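Local coordinates for protein cytochrome P450 monooxygenase (Rhodococcus sp. ECU0066, PDB 6KBH) that probably inserts one oxygen atom of dioxygen into organic substrates, a self-sufficient P450 carrying heme, FMN and a [2Fe-2S] cluster on one chain, at residues E196-T201 with G237-K242; R296-L299 with D303-E306; A310-I315 with L410-P415; F570-D575 with D596-A601; S667-A672 with D679-E684. All coordinates share one frame; numbering follows the deposited sequence.

Interaction 1: E196-T201 with G237-K242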
# COMPACT_ATOMS: atom_id res chain seq x y z
N GLU A 196 -18.28 24.72 -4.96
CA GLU A 196 -18.14 24.60 -6.41
C GLU A 196 -18.32 25.95 -7.10
O GLU A 196 -17.71 26.18 -8.15
CB GLU A 196 -19.15 23.59 -6.95
CG GLU A 196 -19.24 22.32 -6.10
CD GLU A 196 -19.96 21.19 -6.82
OE1 GLU A 196 -20.22 21.34 -8.03
OE2 GLU A 196 -20.26 20.17 -6.16
N GLU A 197 -19.15 26.82 -6.55
CA GLU A 197 -19.24 28.21 -7.00
C GLU A 197 -17.86 28.83 -7.14
O GLU A 197 -17.56 29.51 -8.13
CB GLU A 197 -20.08 29.02 -6.01
CG GLU A 197 -21.31 28.29 -5.49
CD GLU A 197 -21.60 28.60 -4.03
OE1 GLU A 197 -21.29 29.73 -3.58
OE2 GLU A 197 -22.12 27.72 -3.32
N ASP A 198 -16.99 28.60 -6.16
CA ASP A 198 -15.72 29.30 -6.03
C ASP A 198 -14.56 28.59 -6.71
O ASP A 198 -13.44 29.10 -6.68
CB ASP A 198 -15.38 29.47 -4.54
CG ASP A 198 -16.33 30.43 -3.85
OD1 ASP A 198 -16.39 31.61 -4.25
OD2 ASP A 198 -17.01 30.00 -2.89
N MET A 199 -14.80 27.44 -7.33
CA MET A 199 -13.67 26.62 -7.77
C MET A 199 -13.07 27.15 -9.07
O MET A 199 -11.85 27.27 -9.17
CB MET A 199 -14.12 25.17 -7.93
CG MET A 199 -14.53 24.52 -6.61
SD MET A 199 -14.44 22.72 -6.65
CE MET A 199 -15.55 22.37 -8.00
N ASP A 200 -13.91 27.52 -10.04
CA ASP A 200 -13.39 27.83 -11.37
C ASP A 200 -12.40 28.99 -11.36
O ASP A 200 -11.52 29.04 -12.23
CB ASP A 200 -14.53 28.13 -12.34
CG ASP A 200 -15.14 26.87 -12.90
OD1 ASP A 200 -14.51 25.79 -12.74
OD2 ASP A 200 -16.23 26.95 -13.49
N THR A 201 -12.49 29.94 -10.42
CA THR A 201 -11.46 30.98 -10.45
C THR A 201 -10.19 30.49 -9.78
O THR A 201 -9.08 30.72 -10.28
CB THR A 201 -11.93 32.28 -9.79
OG1 THR A 201 -13.09 32.75 -10.46
CG2 THR A 201 -10.82 33.36 -9.96
N GLY A 237 -8.60 34.10 0.51
CA GLY A 237 -8.90 34.69 1.80
C GLY A 237 -10.39 34.89 2.02
O GLY A 237 -10.90 34.64 3.12
N THR A 238 -11.11 35.33 0.98
CA THR A 238 -12.56 35.43 1.07
C THR A 238 -13.19 34.05 1.19
O THR A 238 -14.13 33.86 1.98
CB THR A 238 -13.11 36.16 -0.15
OG1 THR A 238 -13.20 35.24 -1.25
CG2 THR A 238 -12.21 37.32 -0.54
N VAL A 239 -12.70 33.09 0.41
CA VAL A 239 -13.26 31.74 0.44
C VAL A 239 -13.18 31.16 1.85
O VAL A 239 -14.14 30.55 2.33
CB VAL A 239 -12.53 30.85 -0.58
CG1 VAL A 239 -13.01 29.42 -0.46
CG2 VAL A 239 -12.77 31.36 -1.99
N LEU A 240 -12.05 31.36 2.53
CA LEU A 240 -11.92 30.87 3.90
C LEU A 240 -12.89 31.58 4.83
O LEU A 240 -13.47 30.96 5.73
CB LEU A 240 -10.49 31.03 4.40
CG LEU A 240 -10.25 30.42 5.78
CD1 LEU A 240 -10.56 28.93 5.76
CD2 LEU A 240 -8.84 30.67 6.27
N ASP A 241 -13.08 32.89 4.65
CA ASP A 241 -14.04 33.62 5.46
C ASP A 241 -15.46 33.14 5.19
O ASP A 241 -16.29 33.09 6.11
CB ASP A 241 -13.93 35.13 5.21
CG ASP A 241 -12.72 35.75 5.88
OD1 ASP A 241 -12.10 35.08 6.74
OD2 ASP A 241 -12.40 36.91 5.56
N LYS A 242 -15.76 32.79 3.94
CA LYS A 242 -17.11 32.32 3.61
C LYS A 242 -17.41 30.99 4.29
O LYS A 242 -18.45 30.83 4.94
CB LYS A 242 -17.27 32.20 2.09
CG LYS A 242 -18.58 31.57 1.68
CD LYS A 242 -18.57 31.10 0.24
CE LYS A 242 -18.91 32.23 -0.71
NZ LYS A 242 -19.16 31.74 -2.09

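Interaction 2: R296-L299 with D303-E306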
# COMPACT_ATOMS: atom_id res chain seq x y z
N ARG A 296 2.63 7.12 -20.03
CA ARG A 296 3.75 6.99 -20.97
C ARG A 296 4.53 5.71 -20.69
O ARG A 296 4.85 4.95 -21.62
CB ARG A 296 4.66 8.21 -20.87
CG ARG A 296 5.61 8.40 -22.06
CD ARG A 296 6.95 7.74 -21.80
NE ARG A 296 7.95 8.01 -22.84
CZ ARG A 296 9.04 8.73 -22.66
NH1 ARG A 296 9.29 9.28 -21.47
NH2 ARG A 296 9.90 8.92 -23.66
N LEU A 297 4.83 5.43 -19.42
CA LEU A 297 5.60 4.24 -19.07
C LEU A 297 4.88 2.97 -19.49
O LEU A 297 5.51 2.01 -19.96
CB LEU A 297 5.88 4.23 -17.57
CG LEU A 297 6.43 2.94 -16.96
CD1 LEU A 297 7.79 2.62 -17.53
CD2 LEU A 297 6.49 3.06 -15.45
N LEU A 298 3.55 2.93 -19.32
CA LEU A 298 2.80 1.73 -19.67
C LEU A 298 2.71 1.56 -21.18
O LEU A 298 3.01 0.48 -21.70
CB LEU A 298 1.40 1.79 -19.05
CG LEU A 298 1.29 1.30 -17.61
CD1 LEU A 298 -0.04 1.72 -17.04
CD2 LEU A 298 1.44 -0.21 -17.56
N LEU A 299 2.29 2.60 -21.89
CA LEU A 299 2.15 2.49 -23.34
C LEU A 299 3.49 2.23 -24.04
O LEU A 299 3.49 1.98 -25.25
CB LEU A 299 1.50 3.75 -23.90
CG LEU A 299 0.09 4.03 -23.35
CD1 LEU A 299 -0.46 5.32 -23.92
CD2 LEU A 299 -0.84 2.86 -23.64
N ASP A 303 2.70 -4.86 -23.66
CA ASP A 303 2.25 -6.15 -23.15
C ASP A 303 1.72 -6.02 -21.73
O ASP A 303 0.64 -6.52 -21.41
CB ASP A 303 3.39 -7.17 -23.21
CG ASP A 303 4.68 -6.64 -22.61
OD1 ASP A 303 4.87 -5.40 -22.61
OD2 ASP A 303 5.50 -7.46 -22.15
N VAL A 304 2.47 -5.32 -20.87
CA VAL A 304 2.00 -5.09 -19.51
C VAL A 304 0.81 -4.14 -19.51
O VAL A 304 -0.05 -4.21 -18.62
CB VAL A 304 3.16 -4.59 -18.63
CG1 VAL A 304 3.73 -3.32 -19.17
CG2 VAL A 304 2.70 -4.36 -17.23
N TRP A 305 0.73 -3.26 -20.51
CA TRP A 305 -0.49 -2.47 -20.68
C TRP A 305 -1.70 -3.37 -20.89
O TRP A 305 -2.72 -3.24 -20.20
CB TRP A 305 -0.33 -1.51 -21.86
CG TRP A 305 -1.63 -1.09 -22.48
CD1 TRP A 305 -2.23 -1.65 -23.57
CD2 TRP A 305 -2.48 -0.01 -22.05
NE1 TRP A 305 -3.41 -0.99 -23.84
CE2 TRP A 305 -3.58 0.02 -22.93
CE3 TRP A 305 -2.41 0.92 -21.02
CZ2 TRP A 305 -4.61 0.95 -22.80
CZ3 TRP A 305 -3.43 1.85 -20.89
CH2 TRP A 305 -4.51 1.85 -21.78
N GLU A 306 -1.59 -4.31 -21.83
CA GLU A 306 -2.71 -5.20 -22.13
C GLU A 306 -3.03 -6.12 -20.96
O GLU A 306 -4.17 -6.56 -20.81
CB GLU A 306 -2.40 -6.02 -23.38
CG GLU A 306 -2.78 -5.35 -24.68
CD GLU A 306 -2.07 -5.97 -25.87
OE1 GLU A 306 -1.78 -7.18 -25.82
OE2 GLU A 306 -1.80 -5.24 -26.85

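Interaction 3: A310-I315 with L410-P415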
# COMPACT_ATOMS: atom_id res chain seq x y z
N ALA A 310 -6.65 -6.77 -19.24
CA ALA A 310 -7.30 -8.06 -18.99
C ALA A 310 -8.09 -8.01 -17.69
O ALA A 310 -9.32 -8.10 -17.71
CB ALA A 310 -6.26 -9.18 -18.94
N ASP A 311 -7.40 -7.85 -16.56
CA ASP A 311 -8.05 -7.68 -15.27
C ASP A 311 -7.47 -6.45 -14.59
O ASP A 311 -6.24 -6.28 -14.56
CB ASP A 311 -7.87 -8.92 -14.38
CG ASP A 311 -6.42 -9.28 -14.16
OD1 ASP A 311 -5.61 -9.02 -15.08
OD2 ASP A 311 -6.08 -9.79 -13.08
N PRO A 312 -8.31 -5.56 -14.07
CA PRO A 312 -7.81 -4.40 -13.32
C PRO A 312 -7.38 -4.70 -11.89
O PRO A 312 -7.13 -3.76 -11.13
CB PRO A 312 -9.00 -3.43 -13.34
CG PRO A 312 -9.93 -3.96 -14.41
CD PRO A 312 -9.74 -5.43 -14.37
N SER A 313 -7.29 -5.98 -11.50
CA SER A 313 -6.92 -6.32 -10.13
C SER A 313 -5.48 -5.94 -9.79
O SER A 313 -5.16 -5.78 -8.61
CB SER A 313 -7.13 -7.81 -9.88
OG SER A 313 -6.80 -8.58 -11.03
N LEU A 314 -4.63 -5.77 -10.80
CA LEU A 314 -3.23 -5.44 -10.59
C LEU A 314 -2.94 -3.95 -10.73
O LEU A 314 -1.78 -3.54 -10.61
CB LEU A 314 -2.35 -6.24 -11.56
CG LEU A 314 -2.74 -6.21 -13.04
CD1 LEU A 314 -1.53 -6.42 -13.90
CD2 LEU A 314 -3.75 -7.28 -13.34
N ILE A 315 -3.97 -3.14 -10.97
CA ILE A 315 -3.79 -1.68 -11.01
C ILE A 315 -3.15 -1.14 -9.74
O ILE A 315 -2.20 -0.34 -9.84
CB ILE A 315 -5.11 -1.00 -11.34
CG1 ILE A 315 -5.49 -1.25 -12.80
CG2 ILE A 315 -5.04 0.50 -11.06
CD1 ILE A 315 -6.78 -0.62 -13.20
N LEU A 410 -9.20 4.36 -18.30
CA LEU A 410 -8.52 4.37 -19.59
C LEU A 410 -8.13 2.97 -20.04
O LEU A 410 -7.99 2.73 -21.25
CB LEU A 410 -7.29 5.28 -19.53
CG LEU A 410 -7.56 6.71 -19.04
CD1 LEU A 410 -6.25 7.44 -18.86
CD2 LEU A 410 -8.47 7.46 -20.00
N THR A 411 -7.94 2.04 -19.11
CA THR A 411 -7.75 0.64 -19.50
C THR A 411 -9.07 -0.06 -19.77
O THR A 411 -9.11 -1.00 -20.57
CB THR A 411 -6.98 -0.12 -18.42
OG1 THR A 411 -7.77 -0.19 -17.22
CG2 THR A 411 -5.65 0.56 -18.15
N ARG A 412 -10.15 0.37 -19.12
CA ARG A 412 -11.47 -0.18 -19.42
C ARG A 412 -11.93 0.24 -20.80
O ARG A 412 -12.15 -0.60 -21.68
CB ARG A 412 -12.48 0.27 -18.36
CG ARG A 412 -12.34 -0.42 -17.02
CD ARG A 412 -13.17 -1.68 -16.94
NE ARG A 412 -13.25 -2.17 -15.57
CZ ARG A 412 -13.98 -1.60 -14.62
NH1 ARG A 412 -14.70 -0.52 -14.88
NH2 ARG A 412 -13.99 -2.11 -13.39
N ARG A 413 -12.07 1.55 -21.02
CA ARG A 413 -12.74 2.05 -22.21
C ARG A 413 -11.85 2.00 -23.44
O ARG A 413 -12.32 1.63 -24.53
CB ARG A 413 -13.25 3.47 -21.95
CG ARG A 413 -14.33 3.53 -20.88
CD ARG A 413 -14.64 4.94 -20.42
NE ARG A 413 -15.32 5.73 -21.45
CZ ARG A 413 -15.85 6.93 -21.23
NH1 ARG A 413 -15.79 7.48 -20.03
NH2 ARG A 413 -16.45 7.58 -22.22
N LEU A 414 -10.57 2.36 -23.31
CA LEU A 414 -9.67 2.48 -24.46
C LEU A 414 -8.44 1.59 -24.32
O LEU A 414 -7.31 2.08 -24.25
CB LEU A 414 -9.24 3.93 -24.65
CG LEU A 414 -10.28 5.04 -24.48
CD1 LEU A 414 -9.74 6.37 -24.98
CD2 LEU A 414 -11.53 4.68 -25.25
N PRO A 415 -8.62 0.26 -24.30
CA PRO A 415 -7.45 -0.62 -24.32
C PRO A 415 -6.72 -0.62 -25.65
O PRO A 415 -5.53 -0.95 -25.68
CB PRO A 415 -8.04 -2.01 -24.02
CG PRO A 415 -9.45 -1.77 -23.58
CD PRO A 415 -9.87 -0.52 -24.29

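Interaction 4: F570-D575 with D596-A601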
# COMPACT_ATOMS: atom_id res chain seq x y z
N PHE A 570 -0.85 -24.52 10.12
CA PHE A 570 -1.27 -25.83 10.59
C PHE A 570 -0.29 -26.90 10.12
O PHE A 570 -0.66 -28.02 9.79
CB PHE A 570 -2.68 -26.13 10.09
CG PHE A 570 -3.37 -27.25 10.83
CD1 PHE A 570 -3.13 -27.46 12.18
CD2 PHE A 570 -4.27 -28.06 10.17
CE1 PHE A 570 -3.77 -28.48 12.85
CE2 PHE A 570 -4.92 -29.08 10.84
CZ PHE A 570 -4.66 -29.29 12.19
N LYS A 571 1.00 -26.54 10.10
CA LYS A 571 2.04 -27.45 9.66
C LYS A 571 2.20 -28.60 10.65
O LYS A 571 1.98 -28.44 11.85
CB LYS A 571 3.36 -26.69 9.50
CG LYS A 571 3.17 -25.29 8.94
CD LYS A 571 4.46 -24.68 8.43
CE LYS A 571 5.28 -24.06 9.55
NZ LYS A 571 6.37 -23.19 9.01
N LEU A 572 2.59 -29.76 10.14
CA LEU A 572 2.82 -30.94 10.97
C LEU A 572 4.31 -31.22 11.10
O LEU A 572 5.06 -31.13 10.12
CB LEU A 572 2.10 -32.18 10.42
CG LEU A 572 2.09 -32.56 8.93
CD1 LEU A 572 3.49 -32.73 8.36
CD2 LEU A 572 1.31 -33.85 8.76
N ASP A 573 4.73 -31.55 12.31
CA ASP A 573 6.07 -32.05 12.53
C ASP A 573 6.16 -33.46 11.96
O ASP A 573 5.45 -34.36 12.45
CB ASP A 573 6.41 -32.05 14.02
CG ASP A 573 7.87 -32.36 14.30
OD1 ASP A 573 8.62 -32.63 13.34
OD2 ASP A 573 8.26 -32.33 15.48
N PRO A 574 6.98 -33.71 10.94
CA PRO A 574 6.99 -35.03 10.30
C PRO A 574 7.79 -36.09 11.04
O PRO A 574 7.74 -37.26 10.62
CB PRO A 574 7.60 -34.74 8.92
CG PRO A 574 8.49 -33.57 9.16
CD PRO A 574 7.83 -32.74 10.23
N ASP A 575 8.50 -35.75 12.11
CA ASP A 575 9.30 -36.74 12.83
C ASP A 575 8.55 -37.38 13.99
O ASP A 575 9.16 -38.13 14.77
CB ASP A 575 10.61 -36.11 13.32
CG ASP A 575 10.40 -35.02 14.38
OD1 ASP A 575 9.30 -34.90 14.95
OD2 ASP A 575 11.38 -34.28 14.64
N ASP A 596 -3.02 -37.60 3.85
CA ASP A 596 -2.40 -38.06 2.61
C ASP A 596 -0.87 -37.99 2.69
O ASP A 596 -0.19 -38.92 2.22
CB ASP A 596 -2.92 -37.25 1.43
CG ASP A 596 -4.35 -37.61 1.07
OD1 ASP A 596 -4.83 -38.67 1.52
OD2 ASP A 596 -4.98 -36.84 0.31
N GLN A 597 -0.32 -36.91 3.26
CA GLN A 597 1.13 -36.85 3.46
C GLN A 597 1.63 -38.08 4.20
O GLN A 597 2.65 -38.67 3.83
CB GLN A 597 1.53 -35.59 4.24
CG GLN A 597 1.05 -34.26 3.69
CD GLN A 597 2.16 -33.22 3.64
OE1 GLN A 597 2.99 -33.23 2.73
NE2 GLN A 597 2.22 -32.36 4.65
N VAL A 598 0.91 -38.48 5.25
CA VAL A 598 1.39 -39.56 6.11
C VAL A 598 1.26 -40.91 5.43
O VAL A 598 2.07 -41.81 5.67
CB VAL A 598 0.65 -39.53 7.46
CG1 VAL A 598 1.12 -40.65 8.36
CG2 VAL A 598 0.85 -38.18 8.14
N LYS A 599 0.25 -41.09 4.58
CA LYS A 599 0.19 -42.34 3.82
C LYS A 599 1.34 -42.44 2.83
O LYS A 599 1.80 -43.55 2.53
CB LYS A 599 -1.17 -42.48 3.13
CG LYS A 599 -1.25 -42.05 1.67
CD LYS A 599 -2.33 -42.87 0.97
CE LYS A 599 -2.56 -42.45 -0.46
NZ LYS A 599 -3.56 -43.34 -1.10
N ALA A 600 1.78 -41.31 2.33
CA ALA A 600 2.90 -41.23 1.43
C ALA A 600 4.17 -41.55 2.15
O ALA A 600 5.04 -42.23 1.63
CB ALA A 600 3.01 -39.85 0.85
N ALA A 601 4.28 -41.03 3.35
CA ALA A 601 5.49 -41.27 4.09
C ALA A 601 5.59 -42.72 4.31
O ALA A 601 6.58 -43.33 4.00
CB ALA A 601 5.42 -40.60 5.42

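Interaction 5: S667-A672 with D679-E684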
# COMPACT_ATOMS: atom_id res chain seq x y z
N SER A 667 -12.24 -27.03 21.79
CA SER A 667 -12.16 -26.72 23.21
C SER A 667 -12.22 -28.00 24.05
O SER A 667 -11.33 -28.27 24.86
CB SER A 667 -13.30 -25.77 23.61
OG SER A 667 -13.36 -24.66 22.74
N ALA A 668 -13.28 -28.79 23.85
CA ALA A 668 -13.44 -30.02 24.63
C ALA A 668 -12.27 -30.97 24.43
O ALA A 668 -11.84 -31.64 25.37
CB ALA A 668 -14.75 -30.71 24.26
N LEU A 669 -11.74 -31.04 23.20
CA LEU A 669 -10.57 -31.87 22.97
C LEU A 669 -9.39 -31.38 23.80
O LEU A 669 -8.75 -32.17 24.52
CB LEU A 669 -10.20 -31.89 21.49
CG LEU A 669 -8.86 -32.54 21.19
CD1 LEU A 669 -8.79 -33.98 21.71
CD2 LEU A 669 -8.57 -32.47 19.71
N SER A 670 -9.09 -30.08 23.73
CA SER A 670 -8.02 -29.50 24.54
C SER A 670 -8.15 -29.89 26.00
O SER A 670 -7.14 -30.04 26.70
CB SER A 670 -8.01 -27.98 24.39
OG SER A 670 -7.04 -27.38 25.23
N GLU A 671 -9.38 -30.08 26.49
CA GLU A 671 -9.57 -30.57 27.85
C GLU A 671 -9.14 -32.03 27.97
O GLU A 671 -8.43 -32.41 28.91
CB GLU A 671 -11.03 -30.41 28.27
CG GLU A 671 -11.66 -29.07 27.93
CD GLU A 671 -11.16 -27.91 28.78
OE1 GLU A 671 -9.98 -27.90 29.19
OE2 GLU A 671 -11.97 -26.99 29.04
N ALA A 672 -9.56 -32.86 27.01
CA ALA A 672 -9.27 -34.29 27.09
C ALA A 672 -7.79 -34.58 26.93
O ALA A 672 -7.29 -35.55 27.50
CB ALA A 672 -10.08 -35.05 26.05
N ASP A 679 3.65 -30.22 23.67
CA ASP A 679 3.58 -29.98 22.23
C ASP A 679 2.83 -31.08 21.49
O ASP A 679 3.06 -31.29 20.29
CB ASP A 679 4.98 -29.79 21.66
CG ASP A 679 5.07 -28.61 20.71
OD1 ASP A 679 4.00 -28.13 20.25
OD2 ASP A 679 6.19 -28.16 20.41
N THR A 680 1.94 -31.80 22.18
CA THR A 680 1.25 -32.94 21.60
C THR A 680 0.13 -32.52 20.66
O THR A 680 -0.01 -33.08 19.57
CB THR A 680 0.69 -33.83 22.71
OG1 THR A 680 0.10 -33.01 23.73
CG2 THR A 680 1.79 -34.68 23.32
N LEU A 681 -0.70 -31.56 21.07
CA LEU A 681 -1.91 -31.21 20.34
C LEU A 681 -1.67 -29.99 19.47
O LEU A 681 -1.09 -29.00 19.92
CB LEU A 681 -3.07 -30.94 21.30
CG LEU A 681 -4.27 -30.26 20.64
CD1 LEU A 681 -4.92 -31.18 19.62
CD2 LEU A 681 -5.28 -29.78 21.67
N HIS A 682 -2.12 -30.05 18.22
CA HIS A 682 -2.12 -28.90 17.33
C HIS A 682 -3.52 -28.73 16.76
O HIS A 682 -4.18 -29.70 16.40
CB HIS A 682 -1.11 -29.05 16.20
CG HIS A 682 0.24 -29.49 16.67
ND1 HIS A 682 0.55 -30.80 16.95
CD2 HIS A 682 1.38 -28.78 16.90
CE1 HIS A 682 1.81 -30.89 17.34
NE2 HIS A 682 2.33 -29.68 17.32
N VAL A 683 -3.97 -27.48 16.69
CA VAL A 683 -5.31 -27.14 16.27
C VAL A 683 -5.23 -26.05 15.22
O VAL A 683 -4.29 -25.25 15.20
CB VAL A 683 -6.19 -26.68 17.45
CG1 VAL A 683 -6.72 -27.88 18.21
CG2 VAL A 683 -5.39 -25.78 18.35
N GLU A 684 -6.22 -26.02 14.33
CA GLU A 684 -6.43 -24.90 13.43
C GLU A 684 -7.87 -24.42 13.60
O GLU A 684 -8.82 -25.20 13.45
CB GLU A 684 -6.16 -25.27 11.97
CG GLU A 684 -6.76 -24.29 10.96
CD GLU A 684 -5.90 -24.11 9.72
OE1 GLU A 684 -4.84 -23.45 9.82
OE2 GLU A 684 -6.30 -24.60 8.64

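Interaction 1: E196-T201 with G237-K242
Lys242 NZ is gripped by two carboxylates, and the shorter of its two salt bridges runs to Asp198 OD2 at 2.9 Å. That oxygen receives the ammonium through its syn lone pair, the one on the side of OD1. Glu197 OE1 adds a weaker hydrogen bond to NZ at 3.3 Å, so the two successive acids share one cation in a small salt-bridge network. The lysine reaches them because its chain, with CG anti to the backbone N (chi1 174°), runs out from the last turn of its helix and bends at chi3 (-84°), the amine meeting the Asp198 carboxylate from the opposite direction. Beneath the charges, Val239 CG2 packs against Asp198 CB at 4.1 Å. Replacing Asp198 with an alanine here would probably cost the Lys242 ammonium its shorter salt bridge, leaving the weak one to Glu197, and uncover part of Val239. Since Glu197 and Lys242 are both exposed, the network lies at the surface and the valine marks its buried side. The contact ties the segment leading into helix 199-204 to the C-terminal end of helix 219-242; Phe235 of that helix also touches Asp198, while Met199 packs on helix 183-192.

Interaction 2: R296-L299 with D303-E306
Leu299 CD2 sits over one face of the Trp305 indole, 3.7 Å from the centroid of the six-membered ring and 16° off its normal, a CH-pi contact. The methyl is shifted toward the rim, and its nearest ring atom is CE3 at 3.6 Å. The two side chains lie alongside each other and point the same way. Leu298 meets the same ring at its edge, CB lying near the ring plane and 4.4 Å from CE3, while its carbonyl O approaches Trp305 CB. Its branch then turns to Val304, where CD2 meets CG1 at 4.2 Å and the side chains cross at about a right angle. The ring is placed by the first torsion of Trp305, which sets CG anti to the backbone N (chi1 156°) and brings the indole alongside Leu299. Further out, NE1 donates a hydrogen bond to the carbonyl O of Pro415, and the ring also touches Thr411 of helix 396-413. Leu298 leans on Leu407 of that helix and on Phe373, which touches Val304 as well. Putting an alanine in place of Trp305 would probably leave the Leu299 methyl without the ring it covers and the Pro415 carbonyl without this donor. The contact joins helices 284-300 and 302-310 across the short connection between them, in the P450 part of the chain. Its chemistry is dispersive between the segments, with the single polar group of the indole satisfied elsewhere, consistent with a largely buried helix-helix corner.

Interaction 3: A310-I315 with L410-P415
Pro312 makes the first touch along 310-315, its CG lying 3.9 Å from Arg412 NE. The chain has just left helix 302-310, Asp311 being the first residue with non-helical backbone angles, and the proline ring faces helix 396-413 from the connection that follows. It meets the arginine obliquely to the guanidinium, and the two side chains cross at about a right angle. Arg412 gets there by a bend at chi2 (-90°), which folds its chain back from the helix toward the proline. Three residues on, Ile315, on helix 315-325, bonds through N to Pro312 O at 3.2 Å. Its CG1 stands anti to the carbonyl carbon (chi1 -71°), extending CD1 to Thr411 OG1 at 4.2 Å as the two side chains slide past each other in opposite directions. This is a van der Waals approach, for OG1 is hydrogen-bonded to backbone carbonyls of its own helix, at Leu407 and Glu408. Ile308 of helix 302-310 touches both Ile315 and Thr411. The contact packs the connection into 315-325, the P450 K helix, against the end of 396-413, the L helix that follows the heme-ligating Cys393. It does so through hydrocarbon groups laid against polar side chains, by van der Waals approach, while Arg412 NH1 and Thr411 OG1 take their hydrogen bonds elsewhere, NH1 from the carbonyl O of Arg459.

Interaction 4: F570-D575 with D596-A601
Residues 571-573 run extended beside helix 588-601 before the chain turns at Pro574, and Leu572 reaches across to Gln597 and Val598. Leu572 carries the contact from its side. Its CG sits between the backbone N and the carbonyl carbon (chi1 44°), and from there the branch forks over the helix: CD2 meets Val598 CG2 at 4.4 Å, while CD1 lies against the end of the Gln597 side chain. Leucine and glutamine cross at a slant, the glutamine bending at chi2 (-133°) so that its amide end comes up beside the methyl. Val598, a buried residue, offers CG2, and its side chain also touches Tyr605 of the next strand, 605-611. Met594, one turn earlier on the helix, and Tyr658 of strand 655-661 both touch Leu572 too. That tyrosine has a second role, since its OH is hydrogen-bonded by Asp573 N. Gln597 in turn rests on Ser506 and Ala507, about 12 Å from the side chain of FMN-binding Ser523. The segment links strand 560-567 of the antiparallel sheet to strand 578-584 of the parallel one, so the contact lies near the junction of the two domains of the reductase. Between the segments the chemistry is modest: the leucine is held by van der Waals packing between its methyls, the valine and the glutamine chain, with no polar bond between the segments.

Interaction 5: S667-A672 with D679-E684
The beta-alpha-beta unit of strand 655-661, helix 663-672 and strand 681-685 is closed on its second half by Leu681, which packs against Leu669 and Ser670 of the helix. Leu681 CD1 meets Leu669 CD2 at 3.9 Å, the two side chains crossing at a slant. Its other methyl, CD2, lies against Ser670, 4.0 Å from Ser670 CA and 4.3 Å from Ser670 CB. Both leucines hold CG anti to the backbone N, with chi1 170° for Leu669 and 167° for Leu681, which turns each branch toward the other segment. Ser659 of the neighbouring parallel strand touches both leucines, and Leu644 and Phe648 also cover Leu669. Strand 681-685 is the outermost strand of the parallel sheet, tied to strand 655-661 by backbone bonds such as those of His682 with Val657 and Ser659. Farther along it, Glu684 touches the flavin. The contact between helix and strand is thus methyl packing, an apolar match that needs no polar pairing, while the backbone bonds join the strand to 655-661.

In the fold
Along the chain the five contacts follow in series, each closing before the next opens. Interactions 1 to 3 belong to the P450 part, where interactions 2 and 3 are neighbours with centres 11 Å apart: helix 302-310 contributes to the first and leads into the second, and both meet the end of helix 396-413. Interaction 1 lies apart, about 36 Å from interaction 3 between centres. Interactions 4 and 5 sit in the reductase part, with centres about 18 Å apart, where Phe570 packs on Val683 and Glu684; both belong to the domain of the parallel sheet, where Glu684 touches the FMN. Interaction 1 is about 69 Å from interaction 4 between centres, reflecting how heme and flavin modules share one long chain.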